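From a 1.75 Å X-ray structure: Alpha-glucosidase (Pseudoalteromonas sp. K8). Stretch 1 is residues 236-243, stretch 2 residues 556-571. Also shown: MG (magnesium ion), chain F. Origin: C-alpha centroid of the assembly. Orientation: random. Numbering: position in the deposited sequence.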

ATOM      1  N   LYS A 236      -5.110  16.614  12.576  1.00 15.45           N
ATOM      2  CA  LYS A 236      -6.273  15.796  12.269  1.00 15.73           C
ATOM      3  C   LYS A 236      -5.826  14.503  11.603  1.00 14.86           C
ATOM      4  O   LYS A 236      -4.807  14.464  10.910  1.00 14.38           O
ATOM      5  CB  LYS A 236      -7.243  16.517  11.322  1.00 19.00           C
ATOM      6  CG  LYS A 236      -7.800  17.811  11.822  1.00 22.79           C
ATOM      7  CD  LYS A 236      -8.572  18.498  10.701  1.00 29.77           C
ATOM      8  CE  LYS A 236      -9.249  19.771  11.194  1.00 38.67           C
ATOM      9  NZ  LYS A 236     -10.133  19.500  12.366  0.29 38.15           N
ATOM     10  N   ALA A 237      -6.628  13.450  11.785  1.00 11.37           N
ATOM     11  CA  ALA A 237      -6.325  12.188  11.122  1.00 11.41           C
ATOM     12  C   ALA A 237      -6.177  12.368   9.610  1.00 12.31           C
ATOM     13  O   ALA A 237      -5.242  11.830   9.005  1.00 13.46           O
ATOM     14  CB  ALA A 237      -7.407  11.163  11.448  1.00 11.07           C
ATOM     15  N   VAL A 238      -7.067  13.149   8.981  1.00 11.76           N
ATOM     16  CA  VAL A 238      -6.968  13.298   7.529  1.00 12.21           C
ATOM     17  C   VAL A 238      -5.719  14.061   7.106  1.00 13.17           C
ATOM     18  O   VAL A 238      -5.331  13.992   5.931  1.00 13.78           O
ATOM     19  CB  VAL A 238      -8.212  13.979   6.915  1.00 11.70           C
ATOM     20  CG1 VAL A 238      -9.440  13.086   7.078  1.00 11.93           C
ATOM     21  CG2 VAL A 238      -8.444  15.361   7.518  1.00 12.52           C
ATOM     22  N   ASP A 239      -5.070  14.795   8.019  1.00 11.54           N
ATOM     23  CA  ASP A 239      -3.818  15.443   7.640  1.00 12.76           C
ATOM     24  C   ASP A 239      -2.730  14.419   7.352  1.00 14.68           C
ATOM     25  O   ASP A 239      -1.819  14.693   6.564  1.00 16.58           O
ATOM     26  CB  ASP A 239      -3.350  16.409   8.729  1.00 14.16           C
ATOM     27  CG  ASP A 239      -4.288  17.590   8.907  1.00 22.25           C
ATOM     28  OD1 ASP A 239      -5.022  17.931   7.950  1.00 21.21           O
ATOM     29  OD2 ASP A 239      -4.288  18.180  10.006  1.00 23.66           O
ATOM     30  N   LEU A 240      -2.800  13.243   7.982  1.00 11.75           N
ATOM     31  CA  LEU A 240      -1.895  12.160   7.608  1.00 10.97           C
ATOM     32  C   LEU A 240      -2.181  11.691   6.192  1.00 12.93           C
ATOM     33  O   LEU A 240      -1.257  11.448   5.407  1.00 13.36           O
ATOM     34  CB  LEU A 240      -2.044  10.980   8.574  1.00 13.53           C
ATOM     35  CG  LEU A 240      -1.854  11.218  10.071  1.00 16.99           C
ATOM     36  CD1 LEU A 240      -2.036   9.906  10.828  1.00 14.43           C
ATOM     37  CD2 LEU A 240      -0.495  11.804  10.329  1.00 16.89           C
ATOM     38  N   VAL A 241      -3.462  11.541   5.861  1.00 11.28           N
ATOM     39  CA  VAL A 241      -3.848  10.993   4.567  1.00 11.74           C
ATOM     40  C   VAL A 241      -3.426  11.927   3.434  1.00 14.20           C
ATOM     41  O   VAL A 241      -2.880  11.483   2.416  1.00 14.83           O
ATOM     42  CB  VAL A 241      -5.364  10.723   4.554  1.00 11.18           C
ATOM     43  CG1 VAL A 241      -5.815  10.344   3.169  1.00 11.38           C
ATOM     44  CG2 VAL A 241      -5.719   9.627   5.566  1.00 10.13           C
ATOM     45  N   ASN A 242      -3.653  13.229   3.596  1.00 11.28           N
ATOM     46  CA  ASN A 242      -3.473  14.188   2.506  1.00 13.47           C
ATOM     47  C   ASN A 242      -2.017  14.602   2.275  1.00 18.09           C
ATOM     48  O   ASN A 242      -1.773  15.554   1.536  1.00 28.70           O
ATOM     49  CB  ASN A 242      -4.343  15.419   2.765  1.00 12.86           C
ATOM     50  CG  ASN A 242      -5.811  15.101   2.645  1.00 15.21           C
ATOM     51  OD1 ASN A 242      -6.204  14.296   1.796  1.00 14.41           O
ATOM     52  ND2 ASN A 242      -6.632  15.708   3.497  1.00 13.52           N
ATOM     53  N   SER A 243      -1.052  13.905   2.844  1.00 16.79           N
ATOM     54  CA  SER A 243       0.350  14.252   2.655  1.00 16.88           C
ATOM     55  C   SER A 243       0.957  13.475   1.483  1.00 15.48           C
ATOM     56  O   SER A 243       0.598  12.323   1.228  1.00 13.57           O
ATOM     57  CB  SER A 243       1.134  13.964   3.937  1.00 13.59           C
ATOM     58  OG  SER A 243       2.521  14.149   3.728  1.00 14.89           O
TER
HETATM   59 MG    MG F 704     -14.483   2.550  15.312  1.00 12.83          MG
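Stretch 2 (556-571) QSIALDGAVGDFIVFA

Stretch 2 packs against a short helix, residues 237-241, as a bent β-hairpin. The strand that begins at Gln556 runs nearly antiparallel to the helix: the N-to-C directions make an angle of 164°, and the axes approach to 8.1 Å. The chain turns a corner at Asp561, has a short strand that includes Ala563, and returns in a strand that runs from Phe567 through Ala571 and on. Backbone hydrogen bonds pair the two arms, among them Ile558 N to Ala571 O (2.8 Å) and Leu560 N to Val569 O (2.8 Å).

Lys236, ahead of the helix, makes no contact with stretch 2. At Ala237 the CA-to-CB bond points toward the hairpin, and CB lies 4.1 Å from Val564 CG2 and 4.2 Å from Gly562 O. Val238 sits over the corner: its CG1 is 3.5 Å from Asp561 C, 3.8 Å from Gly562 N and 3.8 Å from Ala559 CB. One water also links the stretches here, accepting from Val238 N (3.1 Å) and donating to Gly562 O (2.8 Å). Gly562 has phi/psi of 160/170, at which a CB would be jammed against the preceding carbonyl oxygen.

Asp239 and Leu240 have no atom within contact distance of stretch 2. One turn beyond Val238, Val241 (chi1 t) reaches the strands on both arms: CG1 approaches Ala559 CB at 3.6 Å and Phe570 CZ at 3.3 Å, meeting that ring obliquely, while CG2 is 4.3 Å from Ile568 CD1.

Asn242, the first residue to leave helical phi/psi, supplies the polar anchor. Its amide engages both backbone groups of Ala559: Ala559 N donates to Asn242 OD1 (2.8 Å, 168°), and Asn242 ND2 donates to Ala559 O (3.2 Å, 169°). The near-linear angles support both hydrogen bonds, and the amide orientation follows from the partners: Ala559 N-H can only donate and Ala559 O can only accept. Ser243 lies beyond reach. In all, the contact buries 398 Å², both sides summed.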

ATOM      1  N   GLN A 556      -6.788  14.963  -8.656  1.00 13.97           N
ATOM      2  CA  GLN A 556      -6.704  15.455  -7.285  1.00 15.01           C
ATOM      3  C   GLN A 556      -7.469  14.515  -6.362  1.00 14.85           C
ATOM      4  O   GLN A 556      -8.429  13.864  -6.777  1.00 13.22           O
ATOM      5  CB  GLN A 556      -7.242  16.892  -7.157  1.00 21.53           C
ATOM      6  CG  GLN A 556      -6.943  17.568  -5.805  1.00 26.53           C
ATOM      7  CD  GLN A 556      -5.463  17.481  -5.390  1.00 27.00           C
ATOM      8  OE1 GLN A 556      -5.035  16.507  -4.763  1.00 19.89           O
ATOM      9  NE2 GLN A 556      -4.679  18.499  -5.755  0.53 24.88           N
ATOM     10  N   SER A 557      -7.013  14.425  -5.113  1.00 14.05           N
ATOM     11  CA  SER A 557      -7.674  13.642  -4.074  1.00 13.77           C
ATOM     12  C   SER A 557      -7.665  14.454  -2.786  1.00 15.88           C
ATOM     13  O   SER A 557      -6.695  15.174  -2.512  1.00 14.15           O
ATOM     14  CB  SER A 557      -6.974  12.294  -3.824  1.00 12.56           C
ATOM     15  OG  SER A 557      -7.075  11.428  -4.937  1.00 12.21           O
ATOM     16  N   ILE A 558      -8.742  14.347  -2.000  1.00 13.26           N
ATOM     17  CA  ILE A 558      -8.853  15.034  -0.711  1.00 14.38           C
ATOM     18  C   ILE A 558      -9.608  14.136   0.253  1.00 14.16           C
ATOM     19  O   ILE A 558     -10.788  13.841   0.025  1.00 13.95           O
ATOM     20  CB  ILE A 558      -9.598  16.380  -0.802  1.00 18.65           C
ATOM     21  CG1 ILE A 558      -9.139  17.196  -2.009  1.00 27.52           C
ATOM     22  CG2 ILE A 558      -9.413  17.159   0.503  1.00 17.85           C
ATOM     23  CD1 ILE A 558     -10.106  18.295  -2.407  1.00 34.72           C
ATOM     24  N   ALA A 559      -8.962  13.739   1.345  1.00 12.05           N
ATOM     25  CA  ALA A 559      -9.693  13.147   2.461  1.00 12.35           C
ATOM     26  C   ALA A 559     -10.383  14.288   3.202  1.00 13.89           C
ATOM     27  O   ALA A 559      -9.716  15.134   3.808  1.00 13.05           O
ATOM     28  CB  ALA A 559      -8.760  12.358   3.376  1.00 10.85           C
ATOM     29  N   LEU A 560     -11.718  14.332   3.119  1.00 12.32           N
ATOM     30  CA  LEU A 560     -12.476  15.467   3.641  1.00 13.68           C
ATOM     31  C   LEU A 560     -12.668  15.396   5.147  1.00 15.90           C
ATOM     32  O   LEU A 560     -12.716  16.436   5.810  1.00 16.12           O
ATOM     33  CB  LEU A 560     -13.846  15.535   2.973  1.00 12.90           C
ATOM     34  CG  LEU A 560     -13.852  15.760   1.465  1.00 16.23           C
ATOM     35  CD1 LEU A 560     -15.267  15.658   0.928  1.00 15.62           C
ATOM     36  CD2 LEU A 560     -13.262  17.116   1.160  1.00 15.64           C
ATOM     37  N   ASP A 561     -12.806  14.196   5.694  1.00 13.97           N
ATOM     38  CA  ASP A 561     -13.123  14.024   7.103  1.00 14.88           C
ATOM     39  C   ASP A 561     -12.864  12.564   7.448  1.00 15.35           C
ATOM     40  O   ASP A 561     -12.767  11.715   6.557  1.00 12.97           O
ATOM     41  CB  ASP A 561     -14.576  14.418   7.387  1.00 13.97           C
ATOM     42  CG  ASP A 561     -14.866  14.575   8.864  1.00 19.94           C
ATOM     43  OD1 ASP A 561     -16.061  14.729   9.198  1.00 22.31           O
ATOM     44  OD2 ASP A 561     -13.915  14.540   9.690  1.00 18.50           O
ATOM     45  N   GLY A 562     -12.734  12.282   8.736  1.00 12.72           N
ATOM     46  CA  GLY A 562     -12.515  10.909   9.145  1.00 10.81           C
ATOM     47  C   GLY A 562     -11.917  10.832  10.526  1.00 11.37           C
ATOM     48  O   GLY A 562     -11.494  11.830  11.116  1.00 13.60           O
ATOM     49  N   ALA A 563     -11.886   9.605  11.039  1.00 12.45           N
ATOM     50  CA  ALA A 563     -11.278   9.301  12.327  1.00 12.27           C
ATOM     51  C   ALA A 563     -10.818   7.856  12.272  1.00 11.97           C
ATOM     52  O   ALA A 563     -11.544   6.995  11.762  1.00 12.81           O
ATOM     53  CB  ALA A 563     -12.266   9.514  13.487  1.00 12.62           C
ATOM     54  N   VAL A 564      -9.615   7.588  12.785  1.00 10.00           N
ATOM     55  CA  VAL A 564      -9.026   6.266  12.604  1.00 10.52           C
ATOM     56  C   VAL A 564      -9.924   5.209  13.226  1.00 11.89           C
ATOM     57  O   VAL A 564     -10.321   5.313  14.395  1.00 12.01           O
ATOM     58  CB  VAL A 564      -7.616   6.204  13.210  1.00 12.29           C
ATOM     59  CG1 VAL A 564      -6.990   4.830  12.903  1.00  9.14           C
ATOM     60  CG2 VAL A 564      -6.754   7.354  12.698  1.00 11.99           C
ATOM     61  N   GLY A 565     -10.239   4.173  12.450  1.00 10.74           N
ATOM     62  CA  GLY A 565     -11.054   3.088  12.965  1.00 10.48           C
ATOM     63  C   GLY A 565     -12.522   3.415  13.118  1.00 10.98           C
ATOM     64  O   GLY A 565     -13.264   2.607  13.689  1.00 11.12           O
ATOM     65  N   ASP A 566     -12.962   4.580  12.638  1.00  9.82           N
ATOM     66  CA  ASP A 566     -14.363   4.978  12.698  1.00 10.59           C
ATOM     67  C   ASP A 566     -14.941   5.297  11.329  1.00 12.97           C
ATOM     68  O   ASP A 566     -15.964   4.714  10.954  1.00 13.29           O
ATOM     69  CB  ASP A 566     -14.544   6.186  13.633  1.00 11.90           C
ATOM     70  CG  ASP A 566     -14.346   5.829  15.095  1.00 19.09           C
ATOM     71  OD1 ASP A 566     -14.320   4.614  15.426  1.00 14.49           O
ATOM     72  OD2 ASP A 566     -14.223   6.767  15.916  1.00 20.69           O
ATOM     73  N   PHE A 567     -14.331   6.203  10.564  1.00 10.97           N
ATOM     74  CA  PHE A 567     -14.887   6.524   9.248  1.00 10.82           C
ATOM     75  C   PHE A 567     -13.874   7.312   8.437  1.00 11.37           C
ATOM     76  O   PHE A 567     -12.899   7.842   8.975  1.00 11.18           O
ATOM     77  CB  PHE A 567     -16.196   7.323   9.354  1.00 11.22           C
ATOM     78  CG  PHE A 567     -16.013   8.766   9.764  1.00 12.11           C
ATOM     79  CD1 PHE A 567     -15.780   9.105  11.097  1.00 13.76           C
ATOM     80  CD2 PHE A 567     -16.107   9.790   8.820  1.00 11.95           C
ATOM     81  CE1 PHE A 567     -15.628  10.443  11.486  1.00 14.24           C
ATOM     82  CE2 PHE A 567     -15.959  11.126   9.194  1.00 12.91           C
ATOM     83  CZ  PHE A 567     -15.716  11.455  10.529  1.00 15.76           C
ATOM     84  N   ILE A 568     -14.130   7.397   7.130  1.00 10.68           N
ATOM     85  CA  ILE A 568     -13.353   8.263   6.247  1.00 10.80           C
ATOM     86  C   ILE A 568     -14.238   8.671   5.074  1.00 15.01           C
ATOM     87  O   ILE A 568     -15.091   7.900   4.622  1.00 12.64           O
ATOM     88  CB  ILE A 568     -12.041   7.593   5.755  1.00 12.85           C
ATOM     89  CG1 ILE A 568     -11.286   8.546   4.815  1.00 17.81           C
ATOM     90  CG2 ILE A 568     -12.336   6.272   5.071  1.00 13.73           C
ATOM     91  CD1 ILE A 568      -9.823   8.620   5.018  1.00 19.07           C
ATOM     92  N   VAL A 569     -14.038   9.905   4.598  1.00 11.19           N
ATOM     93  CA  VAL A 569     -14.716  10.455   3.427  1.00 11.35           C
ATOM     94  C   VAL A 569     -13.653  10.976   2.470  1.00 13.07           C
ATOM     95  O   VAL A 569     -12.847  11.838   2.846  1.00 14.34           O
ATOM     96  CB  VAL A 569     -15.686  11.589   3.796  1.00 12.39           C
ATOM     97  CG1 VAL A 569     -16.438  12.065   2.547  1.00 13.01           C
ATOM     98  CG2 VAL A 569     -16.654  11.135   4.879  1.00 13.87           C
ATOM     99  N   PHE A 570     -13.661  10.475   1.231  1.00 13.25           N
ATOM    100  CA  PHE A 570     -12.739  10.907   0.185  1.00 11.45           C
ATOM    101  C   PHE A 570     -13.518  11.572  -0.934  1.00 14.13           C
ATOM    102  O   PHE A 570     -14.593  11.099  -1.309  1.00 14.62           O
ATOM    103  CB  PHE A 570     -11.975   9.723  -0.411  1.00 12.11           C
ATOM    104  CG  PHE A 570     -10.527   9.647  -0.018  1.00 11.76           C
ATOM    105  CD1 PHE A 570      -9.591  10.484  -0.607  1.00 14.26           C
ATOM    106  CD2 PHE A 570     -10.095   8.697   0.896  1.00 13.47           C
ATOM    107  CE1 PHE A 570      -8.238  10.398  -0.265  1.00 14.79           C
ATOM    108  CE2 PHE A 570      -8.752   8.601   1.237  1.00 12.99           C
ATOM    109  CZ  PHE A 570      -7.828   9.448   0.650  1.00 13.34           C
ATOM    110  N   ALA A 571     -12.977  12.669  -1.464  1.00 13.30           N
ATOM    111  CA  ALA A 571     -13.410  13.236  -2.734  1.00 12.76           C
ATOM    112  C   ALA A 571     -12.217  13.246  -3.685  1.00 15.38           C
ATOM    113  O   ALA A 571     -11.109  13.633  -3.290  1.00 14.38           O
ATOM    114  CB  ALA A 571     -13.971  14.649  -2.549  1.00 13.04           C
TER
HETATM  115  O   HOH W   1      -9.679  13.862  10.462  1.00 13.24           O
HETATM  116  O   HOH W   2     -14.483   0.521  15.363  1.00 10.36           O
HETATM  117  O   HOH W   3     -15.775   2.494  16.950  1.00 13.18           O
HETATM  118  O   HOH W   4     -12.837   2.492  16.579  1.00 12.15           O